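Local coordinates for protein probable acetolactate synthase isozyme III (Small subunit) (PDB 2PC6) that is probably the regulatory small subunit of an acetolactate synthase, a protein built from ACT-type domains and modelled with a bound calcium ion, at residues 99-111 with 132-144. Sequence-based numbering, arbitrary orientation. Where two conformers were deposited one is given.
Sequences DREEMKRLADIFR and KLDGFLQAVDCNL
Phe110 has its CG anti to the carbonyl carbon, whereas Phe136 has its CG anti to the backbone N (chi1 -172°), and these two settings bring the rings together edge to face. The planes stand at 89° with centroids 5.2 Å apart, and the edge of Phe136 meets the face of Phe110; Phe136 CD1 lies 3.6 Å from Phe110 CG. Phe136 CB completes the approach with a CH-pi contact, lying over the ring face 4.0 Å from the Phe110 centroid. Beyond the ring, Lys132 sends its bent chain past Phe110 CD2, and its NZ donates to Phe110 O at 2.7 Å, tilted from the carbonyl plane. The same ammonium also bonds Thr127 O, so two backbone carbonyls fix it. The accepting carbonyl sits where helix 98-109 ends in a Schellman motif, with Arg111, at positive phi, as the C-prime residue.

Helices 98-109 and 130-139 are the antiparallel pair packed on one face of the four-stranded sheet of an ACT-like βαββαβ domain; their segment axes run at 164° and approach to 11.1 Å. Strands 83-94 and 121-128 floor the interface: Phe136 touches Met89 and Leu126, Met103 touches Val93 and Tyr122. Next to the Phe136 ring, Leu106 divides its branches, CD1 reaching Val140 CG2 at 3.9 Å and CD2 reaching Ala139 CB at 4.0 Å. Selenomethionine Met103 crosses Val140 at about a right angle, and its CE meets Leu144 CD1 at 4.1 Å, just before strand 145-157 begins.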
ATOM      1  N   ASP A  99     -22.706  19.030  -6.270  1.00 50.01           N
ATOM      2  CA  ASP A  99     -21.409  18.369  -6.215  1.00 50.11           C
ATOM      3  C   ASP A  99     -21.554  16.879  -6.073  1.00 49.83           C
ATOM      4  O   ASP A  99     -20.620  16.137  -6.361  1.00 48.97           O
ATOM      5  CB  ASP A  99     -20.549  18.933  -5.105  1.00 50.66           C
ATOM      6  CG  ASP A  99     -19.878  20.201  -5.512  1.00 51.38           C
ATOM      7  OD1 ASP A  99     -19.701  20.381  -6.734  1.00 52.08           O
ATOM      8  OD2 ASP A  99     -19.525  21.011  -4.622  1.00 54.87           O
ATOM      9  N   ARG A 100     -22.746  16.453  -5.661  1.00 49.51           N
ATOM     10  CA  ARG A 100     -23.073  15.045  -5.649  1.00 49.35           C
ATOM     11  C   ARG A 100     -23.054  14.463  -7.047  1.00 49.00           C
ATOM     12  O   ARG A 100     -22.521  13.391  -7.238  1.00 50.03           O
ATOM     13  CB  ARG A 100     -24.423  14.797  -4.997  1.00 48.88           C
ATOM     14  CG  ARG A 100     -24.264  14.495  -3.560  1.00 48.21           C
ATOM     15  CD  ARG A 100     -25.573  14.331  -2.838  1.00 43.49           C
ATOM     16  NE  ARG A 100     -25.866  12.942  -2.428  1.00 40.56           N
ATOM     17  CZ  ARG A 100     -25.155  12.202  -1.570  1.00 38.34           C
ATOM     18  NH1 ARG A 100     -24.017  12.643  -0.998  1.00 34.44           N
ATOM     19  NH2 ARG A 100     -25.597  10.998  -1.268  1.00 34.97           N
ATOM     20  N   GLU A 101     -23.602  15.184  -8.017  1.00 48.15           N
ATOM     21  CA  GLU A 101     -23.608  14.708  -9.380  1.00 48.38           C
ATOM     22  C   GLU A 101     -22.163  14.750  -9.922  1.00 47.66           C
ATOM     23  O   GLU A 101     -21.710  13.788 -10.568  1.00 47.46           O
ATOM     24  CB  GLU A 101     -24.568  15.532 -10.257  1.00 48.55           C
ATOM     25  CG  GLU A 101     -25.933  14.876 -10.633  1.00 52.30           C
ATOM     26  CD  GLU A 101     -27.173  15.408  -9.804  1.00 58.45           C
ATOM     27  OE1 GLU A 101     -26.934  16.183  -8.814  1.00 59.06           O
ATOM     28  OE2 GLU A 101     -28.360  15.021 -10.133  1.00 54.44           O
ATOM     29  N   GLU A 102     -21.449  15.846  -9.636  1.00 46.23           N
ATOM     30  CA  GLU A 102     -20.103  16.044 -10.128  1.00 45.78           C
ATOM     31  C   GLU A 102     -19.141  14.945  -9.666  1.00 45.73           C
ATOM     32  O   GLU A 102     -18.415  14.372 -10.484  1.00 45.65           O
ATOM     33  CB  GLU A 102     -19.577  17.435  -9.736  1.00 46.37           C
ATOM     34  CG  GLU A 102     -18.075  17.712 -10.157  1.00 45.84           C
ATOM     35  CD  GLU A 102     -17.825  17.722 -11.690  1.00 46.05           C
ATOM     36  OE1 GLU A 102     -18.788  17.859 -12.471  1.00 46.91           O
ATOM     37  OE2 GLU A 102     -16.661  17.627 -12.123  1.00 44.73           O
HETATM   38  N   MSE A 103     -19.152  14.659  -8.357  1.00 45.72           N
HETATM   39  CA  MSE A 103     -18.335  13.612  -7.736  1.00 45.22           C
HETATM   40  C   MSE A 103     -18.695  12.266  -8.275  1.00 44.81           C
HETATM   41  O   MSE A 103     -17.812  11.445  -8.485  1.00 45.44           O
HETATM   42  CB  MSE A 103     -18.487  13.581  -6.215  1.00 45.89           C
HETATM   43  CG  MSE A 103     -17.911  14.760  -5.487  1.00 49.54           C
HETATM   44 SE   MSE A 103     -15.992  15.021  -5.803  1.00 65.91          SE
HETATM   45  CE  MSE A 103     -16.044  16.171  -7.407  1.00 60.94           C
ATOM     46  N   LYS A 104     -19.985  12.013  -8.502  1.00 44.46           N
ATOM     47  CA  LYS A 104     -20.366  10.754  -9.128  1.00 43.60           C
ATOM     48  C   LYS A 104     -19.822  10.683 -10.582  1.00 42.73           C
ATOM     49  O   LYS A 104     -19.260   9.654 -11.000  1.00 41.52           O
ATOM     50  CB  LYS A 104     -21.873  10.551  -9.059  1.00 43.67           C
ATOM     51  CG  LYS A 104     -22.384   9.250  -9.731  1.00 46.17           C
ATOM     52  CD  LYS A 104     -21.798   7.937  -9.067  1.00 47.16           C
ATOM     53  CE  LYS A 104     -22.675   6.700  -9.420  1.00 48.66           C
ATOM     54  NZ  LYS A 104     -22.254   5.965 -10.678  1.00 47.11           N
ATOM     55  N   ARG A 105     -19.953  11.769 -11.346  1.00 41.96           N
ATOM     56  CA  ARG A 105     -19.347  11.764 -12.713  1.00 42.21           C
ATOM     57  C   ARG A 105     -17.851  11.475 -12.717  1.00 41.72           C
ATOM     58  O   ARG A 105     -17.416  10.675 -13.552  1.00 41.37           O
ATOM     59  CB  ARG A 105     -19.590  13.036 -13.498  1.00 41.24           C
ATOM     60  CG  ARG A 105     -20.970  13.151 -13.993  1.00 41.96           C
ATOM     61  CD  ARG A 105     -21.087  14.358 -14.894  1.00 43.30           C
ATOM     62  NE  ARG A 105     -20.781  15.611 -14.204  1.00 35.24           N
ATOM     63  CZ  ARG A 105     -21.698  16.372 -13.607  1.00 34.39           C
ATOM     64  NH1 ARG A 105     -22.970  15.998 -13.596  1.00 33.67           N
ATOM     65  NH2 ARG A 105     -21.329  17.502 -13.003  1.00 29.56           N
ATOM     66  N   LEU A 106     -17.096  12.087 -11.781  1.00 41.52           N
ATOM     67  CA  LEU A 106     -15.639  11.870 -11.680  1.00 41.89           C
ATOM     68  C   LEU A 106     -15.319  10.464 -11.278  1.00 41.33           C
ATOM     69  O   LEU A 106     -14.417   9.820 -11.867  1.00 42.54           O
ATOM     70  CB  LEU A 106     -14.948  12.841 -10.725  1.00 42.37           C
ATOM     71  CG  LEU A 106     -14.662  14.249 -11.230  1.00 45.25           C
ATOM     72  CD1 LEU A 106     -14.083  15.195 -10.096  1.00 47.73           C
ATOM     73  CD2 LEU A 106     -13.720  14.231 -12.448  1.00 44.52           C
ATOM     74  N   ALA A 107     -16.046   9.951 -10.295  1.00 41.10           N
ATOM     75  CA  ALA A 107     -15.866   8.543  -9.974  1.00 41.19           C
ATOM     76  C   ALA A 107     -16.045   7.707 -11.268  1.00 41.95           C
ATOM     77  O   ALA A 107     -15.154   6.911 -11.596  1.00 44.04           O
ATOM     78  CB  ALA A 107     -16.807   8.076  -8.849  1.00 40.64           C
ATOM     79  N   ASP A 108     -17.146   7.862 -12.003  1.00 41.18           N
ATOM     80  CA  ASP A 108     -17.373   7.003 -13.183  1.00 41.78           C
ATOM     81  C   ASP A 108     -16.298   7.197 -14.239  1.00 41.15           C
ATOM     82  O   ASP A 108     -15.836   6.257 -14.853  1.00 41.14           O
ATOM     83  CB  ASP A 108     -18.757   7.228 -13.845  1.00 41.89           C
ATOM     84  CG  ASP A 108     -19.956   6.877 -12.914  1.00 45.10           C
ATOM     85  OD1 ASP A 108     -19.811   6.059 -11.977  1.00 46.85           O
ATOM     86  OD2 ASP A 108     -21.075   7.431 -13.145  1.00 50.36           O
ATOM     87  N   ILE A 109     -15.896   8.432 -14.449  1.00 40.77           N
ATOM     88  CA  ILE A 109     -14.907   8.719 -15.491  1.00 39.92           C
ATOM     89  C   ILE A 109     -13.584   7.978 -15.213  1.00 40.66           C
ATOM     90  O   ILE A 109     -12.998   7.393 -16.114  1.00 40.95           O
ATOM     91  CB  ILE A 109     -14.681  10.241 -15.622  1.00 38.22           C
ATOM     92  CG1 ILE A 109     -15.877  10.872 -16.322  1.00 36.67           C
ATOM     93  CG2 ILE A 109     -13.377  10.535 -16.371  1.00 36.94           C
ATOM     94  CD1 ILE A 109     -16.040  12.356 -16.043  1.00 36.73           C
ATOM     95  N   PHE A 110     -13.141   7.997 -13.955  1.00 41.56           N
ATOM     96  CA  PHE A 110     -11.905   7.334 -13.538  1.00 40.84           C
ATOM     97  C   PHE A 110     -12.145   5.895 -13.151  1.00 41.84           C
ATOM     98  O   PHE A 110     -11.264   5.242 -12.636  1.00 42.09           O
ATOM     99  CB  PHE A 110     -11.307   8.108 -12.383  1.00 40.60           C
ATOM    100  CG  PHE A 110     -10.581   9.356 -12.821  1.00 40.13           C
ATOM    101  CD1 PHE A 110     -11.266  10.545 -13.015  1.00 37.93           C
ATOM    102  CD2 PHE A 110      -9.221   9.318 -13.074  1.00 38.82           C
ATOM    103  CE1 PHE A 110     -10.578  11.714 -13.427  1.00 43.00           C
ATOM    104  CE2 PHE A 110      -8.511  10.459 -13.519  1.00 39.20           C
ATOM    105  CZ  PHE A 110      -9.170  11.654 -13.692  1.00 41.68           C
ATOM    106  N   ARG A 111     -13.350   5.389 -13.403  1.00 43.01           N
ATOM    107  CA  ARG A 111     -13.664   3.995 -13.083  1.00 45.21           C
ATOM    108  C   ARG A 111     -13.404   3.662 -11.633  1.00 44.56           C
ATOM    109  O   ARG A 111     -12.952   2.573 -11.368  1.00 45.32           O
ATOM    110  CB  ARG A 111     -12.849   3.021 -13.919  1.00 45.13           C
ATOM    111  CG  ARG A 111     -12.857   3.269 -15.419  1.00 52.95           C
ATOM    112  CD  ARG A 111     -14.251   3.099 -16.041  1.00 63.76           C
ATOM    113  NE  ARG A 111     -14.248   3.472 -17.466  1.00 71.36           N
ATOM    114  CZ  ARG A 111     -13.952   2.649 -18.479  1.00 72.75           C
ATOM    115  NH1 ARG A 111     -13.649   1.370 -18.250  1.00 72.10           N
ATOM    116  NH2 ARG A 111     -13.964   3.117 -19.730  1.00 74.19           N
ATOM    117  N   LYS A 132      -2.917   8.147 -13.334  1.00 44.98           N
ATOM    118  CA  LYS A 132      -4.354   8.096 -13.245  1.00 45.69           C
ATOM    119  C   LYS A 132      -4.801   8.679 -11.908  1.00 45.37           C
ATOM    120  O   LYS A 132      -5.735   9.475 -11.871  1.00 45.44           O
ATOM    121  CB  LYS A 132      -4.865   6.661 -13.388  1.00 45.77           C
ATOM    122  CG  LYS A 132      -6.264   6.564 -13.954  1.00 48.87           C
ATOM    123  CD  LYS A 132      -7.178   5.681 -13.071  1.00 56.03           C
ATOM    124  CE  LYS A 132      -8.206   4.831 -13.891  1.00 57.56           C
ATOM    125  NZ  LYS A 132      -8.984   3.835 -12.993  1.00 58.43           N
ATOM    126  N   LEU A 133      -4.142   8.283 -10.819  1.00 44.72           N
ATOM    127  CA  LEU A 133      -4.577   8.704  -9.479  1.00 44.51           C
ATOM    128  C   LEU A 133      -4.263  10.153  -9.295  1.00 43.77           C
ATOM    129  O   LEU A 133      -5.075  10.887  -8.728  1.00 43.55           O
ATOM    130  CB  LEU A 133      -3.908   7.909  -8.355  1.00 44.91           C
ATOM    131  CG  LEU A 133      -4.490   6.546  -7.900  1.00 47.56           C
ATOM    132  CD1 LEU A 133      -4.971   5.662  -9.022  1.00 42.60           C
ATOM    133  CD2 LEU A 133      -3.500   5.765  -6.993  1.00 48.70           C
ATOM    134  N   ASP A 134      -3.097  10.568  -9.792  1.00 42.26           N
ATOM    135  CA  ASP A 134      -2.769  11.979  -9.804  1.00 42.13           C
ATOM    136  C   ASP A 134      -3.765  12.802 -10.655  1.00 42.55           C
ATOM    137  O   ASP A 134      -4.087  13.940 -10.294  1.00 43.80           O
ATOM    138  CB  ASP A 134      -1.312  12.226 -10.239  1.00 42.20           C
ATOM    139  CG  ASP A 134      -0.292  11.721  -9.224  1.00 41.21           C
ATOM    140  OD1 ASP A 134      -0.633  11.054  -8.245  1.00 45.98           O
ATOM    141  OD2 ASP A 134       0.878  11.981  -9.376  1.00 40.53           O
ATOM    142  N   GLY A 135      -4.262  12.235 -11.757  1.00 41.53           N
ATOM    143  CA  GLY A 135      -5.202  12.938 -12.638  1.00 40.31           C
ATOM    144  C   GLY A 135      -6.553  13.140 -11.968  1.00 39.86           C
ATOM    145  O   GLY A 135      -7.210  14.200 -12.124  1.00 39.12           O
ATOM    146  N   PHE A 136      -6.967  12.126 -11.213  1.00 38.99           N
ATOM    147  CA  PHE A 136      -8.109  12.256 -10.358  1.00 38.00           C
ATOM    148  C   PHE A 136      -7.946  13.418  -9.379  1.00 38.47           C
ATOM    149  O   PHE A 136      -8.825  14.243  -9.274  1.00 38.83           O
ATOM    150  CB  PHE A 136      -8.364  10.994  -9.568  1.00 36.63           C
ATOM    151  CG  PHE A 136      -9.663  11.038  -8.824  1.00 37.33           C
ATOM    152  CD1 PHE A 136     -10.865  10.789  -9.491  1.00 35.28           C
ATOM    153  CD2 PHE A 136      -9.704  11.405  -7.469  1.00 39.53           C
ATOM    154  CE1 PHE A 136     -12.104  10.859  -8.846  1.00 34.87           C
ATOM    155  CE2 PHE A 136     -10.908  11.468  -6.793  1.00 39.61           C
ATOM    156  CZ  PHE A 136     -12.144  11.167  -7.508  1.00 37.60           C
ATOM    157  N   LEU A 137      -6.837  13.489  -8.658  1.00 38.89           N
ATOM    158  CA  LEU A 137      -6.663  14.566  -7.687  1.00 39.40           C
ATOM    159  C   LEU A 137      -6.550  15.925  -8.318  1.00 39.68           C
ATOM    160  O   LEU A 137      -7.029  16.884  -7.725  1.00 39.66           O
ATOM    161  CB  LEU A 137      -5.448  14.345  -6.774  1.00 40.01           C
ATOM    162  CG  LEU A 137      -5.384  13.054  -5.929  1.00 40.61           C
ATOM    163  CD1 LEU A 137      -4.011  13.015  -5.215  1.00 38.81           C
ATOM    164  CD2 LEU A 137      -6.543  12.982  -4.943  1.00 38.01           C
ATOM    165  N   GLN A 138      -5.921  16.041  -9.496  1.00 40.05           N
ATOM    166  CA  GLN A 138      -5.906  17.334 -10.211  1.00 40.88           C
ATOM    167  C   GLN A 138      -7.345  17.739 -10.544  1.00 41.31           C
ATOM    168  O   GLN A 138      -7.735  18.900 -10.372  1.00 41.10           O
ATOM    169  CB  GLN A 138      -5.053  17.299 -11.474  1.00 41.18           C
ATOM    170  CG  GLN A 138      -3.723  18.123 -11.409  1.00 44.31           C
ATOM    171  N   ALA A 139      -8.148  16.749 -10.943  1.00 41.55           N
ATOM    172  CA  ALA A 139      -9.497  17.007 -11.414  1.00 41.93           C
ATOM    173  C   ALA A 139     -10.452  17.347 -10.284  1.00 42.44           C
ATOM    174  O   ALA A 139     -11.327  18.119 -10.496  1.00 43.11           O
ATOM    175  CB  ALA A 139     -10.016  15.854 -12.238  1.00 41.37           C
ATOM    176  N   VAL A 140     -10.284  16.806  -9.089  1.00 43.29           N
ATOM    177  CA  VAL A 140     -11.176  17.172  -7.989  1.00 45.24           C
ATOM    178  C   VAL A 140     -10.856  18.555  -7.419  1.00 46.01           C
ATOM    179  O   VAL A 140      -9.683  18.962  -7.389  1.00 46.81           O
ATOM    180  CB  VAL A 140     -11.067  16.167  -6.859  1.00 45.57           C
ATOM    181  CG1 VAL A 140     -12.149  16.440  -5.837  1.00 47.83           C
ATOM    182  CG2 VAL A 140     -11.291  14.765  -7.395  1.00 46.91           C
ATOM    183  N   ASP A 141     -11.865  19.294  -6.967  1.00 46.86           N
ATOM    184  CA  ASP A 141     -11.573  20.554  -6.271  1.00 47.47           C
ATOM    185  C   ASP A 141     -11.011  20.148  -4.913  1.00 47.07           C
ATOM    186  O   ASP A 141     -11.642  19.341  -4.203  1.00 47.03           O
ATOM    187  CB  ASP A 141     -12.826  21.440  -6.061  1.00 48.40           C
ATOM    188  CG  ASP A 141     -13.410  22.061  -7.376  1.00 51.62           C
ATOM    189  OD1 ASP A 141     -12.679  22.415  -8.352  1.00 53.18           O
ATOM    190  OD2 ASP A 141     -14.655  22.224  -7.399  1.00 54.80           O
ATOM    191  N   CYS A 142      -9.856  20.716  -4.556  0.50 46.40           N
ATOM    192  CA  CYS A 142      -9.176  20.412  -3.290  0.50 46.09           C
ATOM    193  C   CYS A 142     -10.050  20.650  -2.061  0.50 46.13           C
ATOM    194  O   CYS A 142     -10.071  19.812  -1.162  0.50 46.34           O
ATOM    195  CB  CYS A 142      -7.825  21.153  -3.162  0.50 46.08           C
ATOM    196  SG  CYS A 142      -7.887  22.973  -3.121  0.50 45.13           S
ATOM    197  N   ASN A 143     -10.798  21.755  -2.045  1.00 46.02           N
ATOM    198  CA  ASN A 143     -11.678  22.107  -0.906  1.00 46.59           C
ATOM    199  C   ASN A 143     -12.717  21.005  -0.592  1.00 46.05           C
ATOM    200  O   ASN A 143     -13.152  20.847   0.551  1.00 45.58           O
ATOM    201  CB  ASN A 143     -12.349  23.478  -1.124  1.00 46.58           C
ATOM    202  CG  ASN A 143     -13.197  23.505  -2.389  1.00 50.75           C
ATOM    203  OD1 ASN A 143     -12.763  23.032  -3.444  1.00 56.85           O
ATOM    204  ND2 ASN A 143     -14.420  24.019  -2.289  1.00 51.86           N
ATOM    205  N   LEU A 144     -13.064  20.217  -1.615  1.00 45.74           N
ATOM    206  CA  LEU A 144     -13.898  19.040  -1.417  1.00 45.12           C
ATOM    207  C   LEU A 144     -13.185  17.905  -0.722  1.00 45.27           C
ATOM    208  O   LEU A 144     -13.837  17.063  -0.122  1.00 47.15           O
ATOM    209  CB  LEU A 144     -14.554  18.546  -2.708  1.00 43.74           C
ATOM    210  CG  LEU A 144     -15.381  19.649  -3.360  1.00 42.70           C
ATOM    211  CD1 LEU A 144     -16.061  19.232  -4.670  1.00 39.66           C
ATOM    212  CD2 LEU A 144     -16.364  20.219  -2.349  1.00 35.79           C
TER